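Local coordinates for tRNA (adenine(58)-N(1))-methyltransferase catalytic subunit TRM61 C-terminal domain-containing protein (Thermoplasma acidophilum, PDB 1YB2) that is probably an S-adenosyl-L-methionine-dependent RNA methyltransferase, perhaps one that modifies adenine 58 of tRNA, at residues G228-K239 and T257-K268; P110-G118 and Q178-I187. One frame throughout, in Å; residues are numbered along the deposited sequence.

Contact 1: residues G228-K239 and T257-K268; sequences GMHHLETVELMK and THTAFITFAIKK
Backbone hydrogen bonds join Val235 and Ile262 in both directions, and the same reciprocal pattern ties His230 to Ile266, Leu237 to Ala260 and Lys239 to His258, so that residues 228-239 and 257-268 form a long antiparallel ladder. A classic beta bulge interrupts it. Leu232 and Glu233 both face Phe264, whose O accepts Leu232 N at 2.9 Å and Glu233 N only weakly, at 3.5 Å, while Phe264 N returns a nearly straight bond of 2.8 Å to Glu233 O.

Apolar contacts cluster on the face bearing Val235 and Ile262. From the bulge Leu232 CD2 meets Ile266 CG2 at 3.8 Å, Leu237 CD1 touches Ile262 CD1 at 3.9 Å, and the methylene CG of Glu233 lies beside Phe264 CD1.

On the other face Glu236 runs alongside Phe261. Its chi1 of 175° brings CG, anti to the backbone N, into off-centre CH-pi contact 4.3 Å from the centroid of the Phe261 ring; the extended chain carries OE2 on to Phe261 CZ, the carboxylate 26° from the ring plane. Glu236 OE1 makes a salt bridge with Arg240 of the second subunit. Farther along, Met229 SE rests 4.1 Å from Ala265 CB.

Strand 205-211 bonds the other side of 257-268, for example Phe209 with Thr263, and an antiparallel strand of the second subunit takes up 234-239 on the outer edge. The chemistry implies a sheet continuing across the dimer interface.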
loop_
_atom_site.group_PDB
_atom_site.type_symbol
_atom_site.label_atom_id
_atom_site.label_comp_id
_atom_site.label_asym_id
_atom_site.label_seq_id
_atom_site.Cartn_x
_atom_site.Cartn_y
_atom_site.Cartn_z
ATOM N N GLY A 228 -18.091 -5.592 18.906
ATOM C CA GLY A 228 -18.187 -6.712 17.963
ATOM C C GLY A 228 -17.060 -6.761 16.937
ATOM O O GLY A 228 -17.169 -7.412 15.905
HETATM N N MSE A 229 -15.977 -6.051 17.232
HETATM C CA MSE A 229 -14.754 -6.088 16.445
HETATM C C MSE A 229 -13.666 -6.759 17.248
HETATM O O MSE A 229 -13.666 -6.706 18.468
HETATM C CB MSE A 229 -14.322 -4.674 16.043
HETATM C CG MSE A 229 -15.164 -4.079 14.910
HETATM SE SE MSE A 229 -14.282 -2.460 14.213
HETATM C CE MSE A 229 -15.459 -1.135 14.966
ATOM N N HIS A 230 -12.752 -7.422 16.555
ATOM C CA HIS A 230 -11.639 -8.105 17.206
ATOM C C HIS A 230 -10.333 -7.426 16.777
ATOM O O HIS A 230 -10.049 -7.351 15.590
ATOM C CB HIS A 230 -11.649 -9.580 16.810
ATOM C CG HIS A 230 -10.632 -10.397 17.530
ATOM N ND1 HIS A 230 -10.880 -10.972 18.759
ATOM C CD2 HIS A 230 -9.354 -10.708 17.214
ATOM C CE1 HIS A 230 -9.796 -11.613 19.161
ATOM N NE2 HIS A 230 -8.857 -11.469 18.241
ATOM N N HIS A 231 -9.569 -6.912 17.745
ATOM C CA HIS A 231 -8.261 -6.281 17.500
ATOM C C HIS A 231 -7.269 -7.281 16.907
ATOM O O HIS A 231 -7.108 -8.387 17.433
ATOM C CB HIS A 231 -7.721 -5.680 18.804
ATOM C CG HIS A 231 -6.365 -5.047 18.690
ATOM N ND1 HIS A 231 -6.054 -4.092 17.742
ATOM C CD2 HIS A 231 -5.261 -5.175 19.467
ATOM C CE1 HIS A 231 -4.807 -3.689 17.917
ATOM N NE2 HIS A 231 -4.302 -4.336 18.954
ATOM N N LEU A 232 -6.630 -6.890 15.807
ATOM C CA LEU A 232 -5.647 -7.728 15.124
ATOM C C LEU A 232 -4.272 -7.250 15.542
ATOM O O LEU A 232 -3.501 -8.003 16.118
ATOM C CB LEU A 232 -5.802 -7.641 13.599
ATOM C CG LEU A 232 -7.075 -8.253 12.982
ATOM C CD1 LEU A 232 -7.137 -8.012 11.467
ATOM C CD2 LEU A 232 -7.162 -9.732 13.273
ATOM N N GLU A 233 -3.982 -5.985 15.257
ATOM C CA GLU A 233 -2.727 -5.392 15.647
ATOM C C GLU A 233 -2.762 -3.891 15.482
ATOM O O GLU A 233 -3.581 -3.344 14.715
ATOM C CB GLU A 233 -1.561 -5.996 14.856
ATOM C CG GLU A 233 -1.411 -5.558 13.434
ATOM C CD GLU A 233 -0.058 -5.971 12.849
ATOM O OE1 GLU A 233 0.815 -6.469 13.604
ATOM O OE2 GLU A 233 0.134 -5.782 11.627
ATOM N N THR A 234 -1.873 -3.242 16.216
ATOM C CA THR A 234 -1.658 -1.807 16.137
ATOM C C THR A 234 -0.165 -1.615 15.986
ATOM O O THR A 234 0.642 -2.234 16.730
ATOM C CB THR A 234 -2.134 -1.073 17.406
ATOM O OG1 THR A 234 -3.546 -1.182 17.521
ATOM C CG2 THR A 234 -1.779 0.400 17.353
ATOM N N VAL A 235 0.197 -0.776 15.021
ATOM C CA VAL A 235 1.581 -0.431 14.765
ATOM C C VAL A 235 1.833 1.067 14.921
ATOM O O VAL A 235 0.964 1.894 14.618
ATOM C CB VAL A 235 2.043 -0.885 13.362
ATOM C CG1 VAL A 235 1.938 -2.432 13.238
ATOM C CG2 VAL A 235 1.266 -0.183 12.247
ATOM N N GLU A 236 3.018 1.404 15.418
ATOM C CA GLU A 236 3.558 2.747 15.279
ATOM C C GLU A 236 4.450 2.772 14.025
ATOM O O GLU A 236 5.409 1.995 13.906
ATOM C CB GLU A 236 4.320 3.141 16.546
ATOM C CG GLU A 236 5.035 4.498 16.454
ATOM C CD GLU A 236 5.804 4.825 17.722
ATOM O OE1 GLU A 236 6.211 3.897 18.446
ATOM O OE2 GLU A 236 5.995 6.020 17.995
ATOM N N LEU A 237 4.104 3.642 13.078
ATOM C CA LEU A 237 4.852 3.798 11.836
ATOM C C LEU A 237 5.489 5.162 11.866
ATOM O O LEU A 237 4.785 6.161 12.065
ATOM C CB LEU A 237 3.925 3.727 10.611
ATOM C CG LEU A 237 4.011 2.537 9.647
ATOM C CD1 LEU A 237 3.337 2.854 8.315
ATOM C CD2 LEU A 237 5.443 2.095 9.383
HETATM N N MSE A 238 6.802 5.212 11.668
HETATM C CA MSE A 238 7.531 6.472 11.612
HETATM C C MSE A 238 8.251 6.618 10.273
HETATM O O MSE A 238 8.969 5.717 9.834
HETATM C CB MSE A 238 8.526 6.570 12.758
HETATM C CG MSE A 238 7.880 6.614 14.121
HETATM SE SE MSE A 238 9.062 5.940 15.537
HETATM C CE MSE A 238 8.620 3.896 15.312
ATOM N N LYS A 239 8.063 7.764 9.636
ATOM C CA LYS A 239 8.632 8.014 8.333
ATOM C C LYS A 239 9.483 9.287 8.365
ATOM O O LYS A 239 9.058 10.312 8.894
ATOM C CB LYS A 239 7.501 8.165 7.315
ATOM C CG LYS A 239 7.965 8.596 5.933
ATOM C CD LYS A 239 7.173 9.820 5.459
ATOM C CE LYS A 239 7.799 10.388 4.195
ATOM N NZ LYS A 239 7.861 11.858 4.235
ATOM N N THR A 257 10.500 13.758 11.505
ATOM C CA THR A 257 9.946 12.436 11.420
ATOM C C THR A 257 8.443 12.502 11.668
ATOM O O THR A 257 7.979 13.214 12.558
ATOM C CB THR A 257 10.757 11.301 12.148
ATOM O OG1 THR A 257 9.863 10.369 12.790
ATOM C CG2 THR A 257 11.765 11.827 13.095
ATOM N N HIS A 258 7.694 11.844 10.799
ATOM C CA HIS A 258 6.249 11.848 10.867
ATOM C C HIS A 258 5.770 10.490 11.383
ATOM O O HIS A 258 6.268 9.452 10.946
ATOM C CB HIS A 258 5.684 12.206 9.494
ATOM C CG HIS A 258 6.248 13.489 8.961
ATOM N ND1 HIS A 258 7.251 13.528 8.015
ATOM C CD2 HIS A 258 6.025 14.776 9.325
ATOM C CE1 HIS A 258 7.586 14.787 7.783
ATOM N NE2 HIS A 258 6.859 15.564 8.568
ATOM N N THR A 259 4.831 10.516 12.330
ATOM C CA THR A 259 4.405 9.313 13.059
ATOM C C THR A 259 2.902 9.066 12.979
ATOM O O THR A 259 2.107 9.963 13.270
ATOM C CB THR A 259 4.808 9.402 14.535
ATOM O OG1 THR A 259 6.233 9.404 14.639
ATOM C CG2 THR A 259 4.262 8.217 15.324
ATOM N N ALA A 260 2.525 7.853 12.588
ATOM C CA ALA A 260 1.124 7.409 12.599
ATOM C C ALA A 260 0.956 6.180 13.491
ATOM O O ALA A 260 1.860 5.334 13.586
ATOM C CB ALA A 260 0.653 7.086 11.202
ATOM N N PHE A 261 -0.202 6.088 14.138
ATOM C CA PHE A 261 -0.558 4.909 14.917
ATOM C C PHE A 261 -1.736 4.258 14.205
ATOM O O PHE A 261 -2.795 4.869 14.061
ATOM C CB PHE A 261 -0.903 5.305 16.349
ATOM C CG PHE A 261 0.287 5.810 17.139
ATOM C CD1 PHE A 261 0.949 4.974 18.033
ATOM C CD2 PHE A 261 0.772 7.100 16.948
ATOM C CE1 PHE A 261 2.058 5.419 18.744
ATOM C CE2 PHE A 261 1.884 7.560 17.663
ATOM C CZ PHE A 261 2.525 6.708 18.562
ATOM N N ILE A 262 -1.529 3.044 13.712
ATOM C CA ILE A 262 -2.508 2.409 12.838
ATOM C C ILE A 262 -3.022 1.133 13.488
ATOM O O ILE A 262 -2.245 0.217 13.771
ATOM C CB ILE A 262 -1.915 2.099 11.456
ATOM C CG1 ILE A 262 -1.293 3.379 10.843
ATOM C CG2 ILE A 262 -2.992 1.486 10.538
ATOM C CD1 ILE A 262 -0.323 3.085 9.671
ATOM N N THR A 263 -4.328 1.094 13.739
ATOM C CA THR A 263 -4.988 -0.060 14.367
ATOM C C THR A 263 -5.826 -0.806 13.320
ATOM O O THR A 263 -6.602 -0.195 12.577
ATOM C CB THR A 263 -5.896 0.396 15.537
ATOM O OG1 THR A 263 -5.084 0.932 16.580
ATOM C CG2 THR A 263 -6.766 -0.766 16.099
ATOM N N PHE A 264 -5.645 -2.120 13.247
ATOM C CA PHE A 264 -6.478 -2.985 12.407
ATOM C C PHE A 264 -7.377 -3.858 13.276
ATOM O O PHE A 264 -6.923 -4.421 14.271
ATOM C CB PHE A 264 -5.609 -3.906 11.542
ATOM C CG PHE A 264 -4.677 -3.177 10.626
ATOM C CD1 PHE A 264 -3.338 -2.982 10.982
ATOM C CD2 PHE A 264 -5.139 -2.661 9.411
ATOM C CE1 PHE A 264 -2.455 -2.295 10.130
ATOM C CE2 PHE A 264 -4.263 -1.968 8.542
ATOM C CZ PHE A 264 -2.925 -1.791 8.903
ATOM N N ALA A 265 -8.633 -3.999 12.870
ATOM C CA ALA A 265 -9.608 -4.815 13.595
ATOM C C ALA A 265 -10.492 -5.556 12.592
ATOM O O ALA A 265 -10.771 -5.042 11.493
ATOM C CB ALA A 265 -10.455 -3.927 14.518
ATOM N N ILE A 266 -10.911 -6.763 12.954
ATOM C CA ILE A 266 -11.851 -7.541 12.124
ATOM C C ILE A 266 -13.259 -7.595 12.738
ATOM O O ILE A 266 -13.404 -7.835 13.932
ATOM C CB ILE A 266 -11.282 -8.979 11.827
ATOM C CG1 ILE A 266 -12.162 -9.771 10.850
ATOM C CG2 ILE A 266 -10.967 -9.766 13.143
ATOM C CD1 ILE A 266 -11.450 -11.007 10.280
ATOM N N LYS A 267 -14.290 -7.352 11.916
ATOM C CA LYS A 267 -15.693 -7.496 12.331
ATOM C C LYS A 267 -16.072 -8.966 12.567
ATOM O O LYS A 267 -15.923 -9.822 11.676
ATOM C CB LYS A 267 -16.633 -6.887 11.267
ATOM C CG LYS A 267 -18.147 -7.073 11.546
ATOM C CD LYS A 267 -18.628 -6.178 12.689
ATOM C CE LYS A 267 -20.075 -6.530 13.112
ATOM N NZ LYS A 267 -21.049 -6.256 11.993
ATOM N N LYS A 268 -16.604 -9.250 13.754
ATOM C CA LYS A 268 -17.101 -10.592 14.061
ATOM C C LYS A 268 -18.529 -10.755 13.581
ATOM O O LYS A 268 -19.289 -9.794 13.593
ATOM C CB LYS A 268 -16.992 -10.862 15.556
ATOM C CG LYS A 268 -15.548 -10.803 16.038
ATOM C CD LYS A 268 -15.414 -11.090 17.544
ATOM C CE LYS A 268 -16.102 -10.027 18.360
ATOM N NZ LYS A 268 -15.864 -10.246 19.810
HETATM O O HOH W 1 -13.093 -8.923 20.630
#

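Contact 2: residues P110-G118 and Q178-I187; sequences PGMDILEVG and QMYDAVIADI
Asp181 and Asp113 grip each other twice, ahead of the regular ladder. Asp113 N gives a nearly straight bond of 2.7 Å to Asp181 OD2, received on the anti lone pair, and Asp181 N returns one of 2.7 Å to Asp113 O. The Asp181 side chain thus takes the place of a backbone acceptor where its chain turns a corner. A water donates to the same OD2 and weakly to Asp113 OD2. Lys202 forms a salt bridge with Asp181 OD1 and Thr137 OG1 a hydrogen bond with Asp113 OD1, which probably eases the proximity of the two carboxylates, with Asp113 OD2 4.2 Å from Asp181 OD2.

Beyond this corner the parallel ladder takes over: Leu115 and Val117 each donate to and accept from residues 182-186, ending with Asp186 N on Val117 O at 2.8 Å.

Packing follows on both faces. The chi1 of Tyr180 (-61°) swings its ring beneath Leu115 CB, which sits 3.8 Å from the centroid in a CH-pi contact, while Asp113 O lies at the ring edge. Val117 CG1 meets Ile187 CG2 at 3.8 Å. On the opposite face Met112 CE reaches Ala182 CB at 3.7 Å, and Ile114 CG2 touches Ile184 CD1.

These are strands 1 and 4 of the 3-2-1-4-5-7-6 order of the Rossmann-like class I methyltransferase fold; at their C-terminal ends follow Gly118, beside the predicted S-adenosyl-L-methionine ligand Glu142, and Asp186, another.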
loop_
_atom_site.group_PDB
_atom_site.type_symbol
_atom_site.label_atom_id
_atom_site.label_comp_id
_atom_site.label_asym_id
_atom_site.label_seq_id
_atom_site.Cartn_x
_atom_site.Cartn_y
_atom_site.Cartn_z
ATOM N N PRO A 110 -10.073 -4.227 -6.806
ATOM C CA PRO A 110 -11.309 -3.842 -7.502
ATOM C C PRO A 110 -12.558 -4.605 -7.049
ATOM O O PRO A 110 -12.482 -5.784 -6.696
ATOM C CB PRO A 110 -10.996 -4.157 -8.968
ATOM C CG PRO A 110 -9.530 -4.059 -9.066
ATOM C CD PRO A 110 -8.994 -4.562 -7.754
ATOM N N GLY A 111 -13.692 -3.912 -7.052
ATOM C CA GLY A 111 -14.982 -4.515 -6.757
ATOM C C GLY A 111 -15.492 -4.296 -5.338
ATOM O O GLY A 111 -16.673 -4.488 -5.064
HETATM N N MSE A 112 -14.604 -3.893 -4.441
HETATM C CA MSE A 112 -14.964 -3.643 -3.044
HETATM C C MSE A 112 -15.820 -2.390 -2.877
HETATM O O MSE A 112 -15.689 -1.424 -3.625
HETATM C CB MSE A 112 -13.703 -3.509 -2.179
HETATM C CG MSE A 112 -12.802 -4.740 -2.125
HETATM SE SE MSE A 112 -11.169 -4.321 -1.107
HETATM C CE MSE A 112 -11.959 -4.462 0.619
ATOM N N ASP A 113 -16.703 -2.426 -1.883
ATOM C CA ASP A 113 -17.410 -1.235 -1.420
ATOM C C ASP A 113 -16.758 -0.748 -0.123
ATOM O O ASP A 113 -16.868 -1.385 0.928
ATOM C CB ASP A 113 -18.893 -1.510 -1.225
ATOM C CG ASP A 113 -19.588 -1.893 -2.527
ATOM O OD1 ASP A 113 -19.322 -1.267 -3.585
ATOM O OD2 ASP A 113 -20.410 -2.825 -2.498
ATOM N N ILE A 114 -16.096 0.394 -0.219
ATOM C CA ILE A 114 -15.269 0.924 0.856
ATOM C C ILE A 114 -15.916 2.144 1.483
ATOM O O ILE A 114 -16.467 3.014 0.783
ATOM C CB ILE A 114 -13.841 1.248 0.323
ATOM C CG1 ILE A 114 -13.206 -0.056 -0.210
ATOM C CG2 ILE A 114 -12.971 1.945 1.412
ATOM C CD1 ILE A 114 -11.818 0.119 -0.790
ATOM N N LEU A 115 -15.862 2.192 2.807
ATOM C CA LEU A 115 -16.334 3.335 3.572
ATOM C C LEU A 115 -15.116 4.069 4.129
ATOM O O LEU A 115 -14.267 3.461 4.785
ATOM C CB LEU A 115 -17.246 2.873 4.729
ATOM C CG LEU A 115 -17.762 3.998 5.642
ATOM C CD1 LEU A 115 -18.665 4.930 4.841
ATOM C CD2 LEU A 115 -18.520 3.425 6.835
ATOM N N GLU A 116 -15.021 5.366 3.848
ATOM C CA GLU A 116 -13.967 6.194 4.397
ATOM C C GLU A 116 -14.585 7.273 5.293
ATOM O O GLU A 116 -15.345 8.129 4.823
ATOM C CB GLU A 116 -13.145 6.802 3.249
ATOM C CG GLU A 116 -12.020 7.699 3.667
ATOM C CD GLU A 116 -11.234 8.260 2.472
ATOM O OE1 GLU A 116 -11.761 8.262 1.333
ATOM O OE2 GLU A 116 -10.088 8.722 2.679
ATOM N N VAL A 117 -14.247 7.221 6.579
ATOM C CA VAL A 117 -14.751 8.140 7.588
ATOM C C VAL A 117 -13.631 9.133 7.918
ATOM O O VAL A 117 -12.613 8.767 8.525
ATOM C CB VAL A 117 -15.239 7.375 8.844
ATOM C CG1 VAL A 117 -15.868 8.310 9.842
ATOM C CG2 VAL A 117 -16.237 6.269 8.441
ATOM N N GLY A 118 -13.811 10.375 7.477
ATOM C CA GLY A 118 -12.766 11.397 7.562
ATOM C C GLY A 118 -11.948 11.373 6.290
ATOM O O GLY A 118 -11.316 10.369 5.968
ATOM N N GLN A 178 -26.243 0.062 3.390
ATOM C CA GLN A 178 -25.230 -0.822 2.836
ATOM C C GLN A 178 -24.262 -1.344 3.894
ATOM O O GLN A 178 -24.032 -0.700 4.919
ATOM C CB GLN A 178 -24.455 -0.091 1.749
ATOM C CG GLN A 178 -24.046 -0.974 0.585
ATOM C CD GLN A 178 -23.259 -0.224 -0.481
ATOM O OE1 GLN A 178 -22.734 -0.834 -1.415
ATOM N NE2 GLN A 178 -23.171 1.103 -0.348
HETATM N N MSE A 179 -23.735 -2.537 3.640
HETATM C CA MSE A 179 -22.622 -3.103 4.401
HETATM C C MSE A 179 -21.371 -2.916 3.558
HETATM O O MSE A 179 -21.425 -3.054 2.344
HETATM C CB MSE A 179 -22.857 -4.591 4.659
HETATM C CG MSE A 179 -24.195 -4.899 5.318
HETATM SE SE MSE A 179 -24.280 -4.103 7.097
HETATM C CE MSE A 179 -23.537 -5.644 8.119
ATOM N N TYR A 180 -20.248 -2.604 4.195
ATOM C CA TYR A 180 -19.000 -2.283 3.481
ATOM C C TYR A 180 -17.972 -3.410 3.562
ATOM O O TYR A 180 -17.971 -4.173 4.519
ATOM C CB TYR A 180 -18.427 -0.949 3.997
ATOM C CG TYR A 180 -19.415 0.154 3.749
ATOM C CD1 TYR A 180 -19.542 0.730 2.475
ATOM C CD2 TYR A 180 -20.281 0.572 4.752
ATOM C CE1 TYR A 180 -20.491 1.719 2.226
ATOM C CE2 TYR A 180 -21.230 1.554 4.514
ATOM C CZ TYR A 180 -21.328 2.125 3.252
ATOM O OH TYR A 180 -22.291 3.093 3.024
ATOM N N ASP A 181 -17.106 -3.506 2.557
ATOM C CA ASP A 181 -16.071 -4.534 2.517
ATOM C C ASP A 181 -14.842 -4.138 3.322
ATOM O O ASP A 181 -14.009 -4.987 3.621
ATOM C CB ASP A 181 -15.651 -4.814 1.070
ATOM C CG ASP A 181 -16.752 -5.457 0.258
ATOM O OD1 ASP A 181 -17.228 -6.527 0.667
ATOM O OD2 ASP A 181 -17.132 -4.901 -0.792
ATOM N N ALA A 182 -14.725 -2.841 3.639
ATOM C CA ALA A 182 -13.578 -2.280 4.364
ATOM C C ALA A 182 -13.981 -0.912 4.869
ATOM O O ALA A 182 -14.777 -0.210 4.233
ATOM C CB ALA A 182 -12.344 -2.143 3.453
ATOM N N VAL A 183 -13.436 -0.554 6.022
ATOM C CA VAL A 183 -13.618 0.772 6.592
ATOM C C VAL A 183 -12.252 1.352 6.871
ATOM O O VAL A 183 -11.361 0.680 7.421
ATOM C CB VAL A 183 -14.434 0.780 7.894
ATOM C CG1 VAL A 183 -14.488 2.197 8.483
ATOM C CG2 VAL A 183 -15.855 0.232 7.646
ATOM N N ILE A 184 -12.081 2.600 6.446
ATOM C CA ILE A 184 -10.866 3.337 6.718
ATOM C C ILE A 184 -11.270 4.604 7.455
ATOM O O ILE A 184 -12.041 5.425 6.927
ATOM C CB ILE A 184 -10.088 3.620 5.407
ATOM C CG1 ILE A 184 -9.522 2.294 4.869
ATOM C CG2 ILE A 184 -8.959 4.630 5.686
ATOM C CD1 ILE A 184 -9.497 2.169 3.379
ATOM N N ALA A 185 -10.771 4.748 8.687
ATOM C CA ALA A 185 -11.196 5.825 9.585
ATOM C C ALA A 185 -10.054 6.728 10.051
ATOM O O ALA A 185 -9.055 6.260 10.608
ATOM C CB ALA A 185 -11.934 5.245 10.783
ATOM N N ASP A 186 -10.233 8.030 9.834
ATOM C CA ASP A 186 -9.280 9.038 10.257
ATOM C C ASP A 186 -10.108 10.152 10.877
ATOM O O ASP A 186 -10.351 11.186 10.261
ATOM C CB ASP A 186 -8.469 9.521 9.048
ATOM C CG ASP A 186 -7.368 10.521 9.417
ATOM O OD1 ASP A 186 -7.015 10.684 10.614
ATOM O OD2 ASP A 186 -6.861 11.157 8.473
ATOM N N ILE A 187 -10.592 9.883 12.081
ATOM C CA ILE A 187 -11.366 10.833 12.873
ATOM C C ILE A 187 -10.758 10.967 14.266
ATOM O O ILE A 187 -10.022 10.071 14.693
ATOM C CB ILE A 187 -12.864 10.428 12.994
ATOM C CG1 ILE A 187 -13.013 8.961 13.429
ATOM C CG2 ILE A 187 -13.615 10.761 11.693
ATOM C CD1 ILE A 187 -14.444 8.582 13.784
HETATM O O HOH W 2 -19.004 -5.933 -2.514
HETATM O O HOH W 3 -10.516 7.860 6.466
#

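Both contacts belong to one mixed sheet and follow each other in the chain, with contact 2 complete before contact 1 opens. Their centres are 16 Å apart and their nearest atoms about 5 Å, without touching; strand 205-211 runs between them, bonded to residues 261-267 on one side and next to strand 180-185 on the other. Contact 2 supplies the parallel centre, whose C-terminal ends border the predicted S-adenosyl-L-methionine site. Contact 1 is the antiparallel margin that carries the sheet into the second subunit. It still approaches that site: the side chain of Ala260 is about 8 Å from that of Asp186. One sheet thus serves both the predicted cofactor site and the dimer interface.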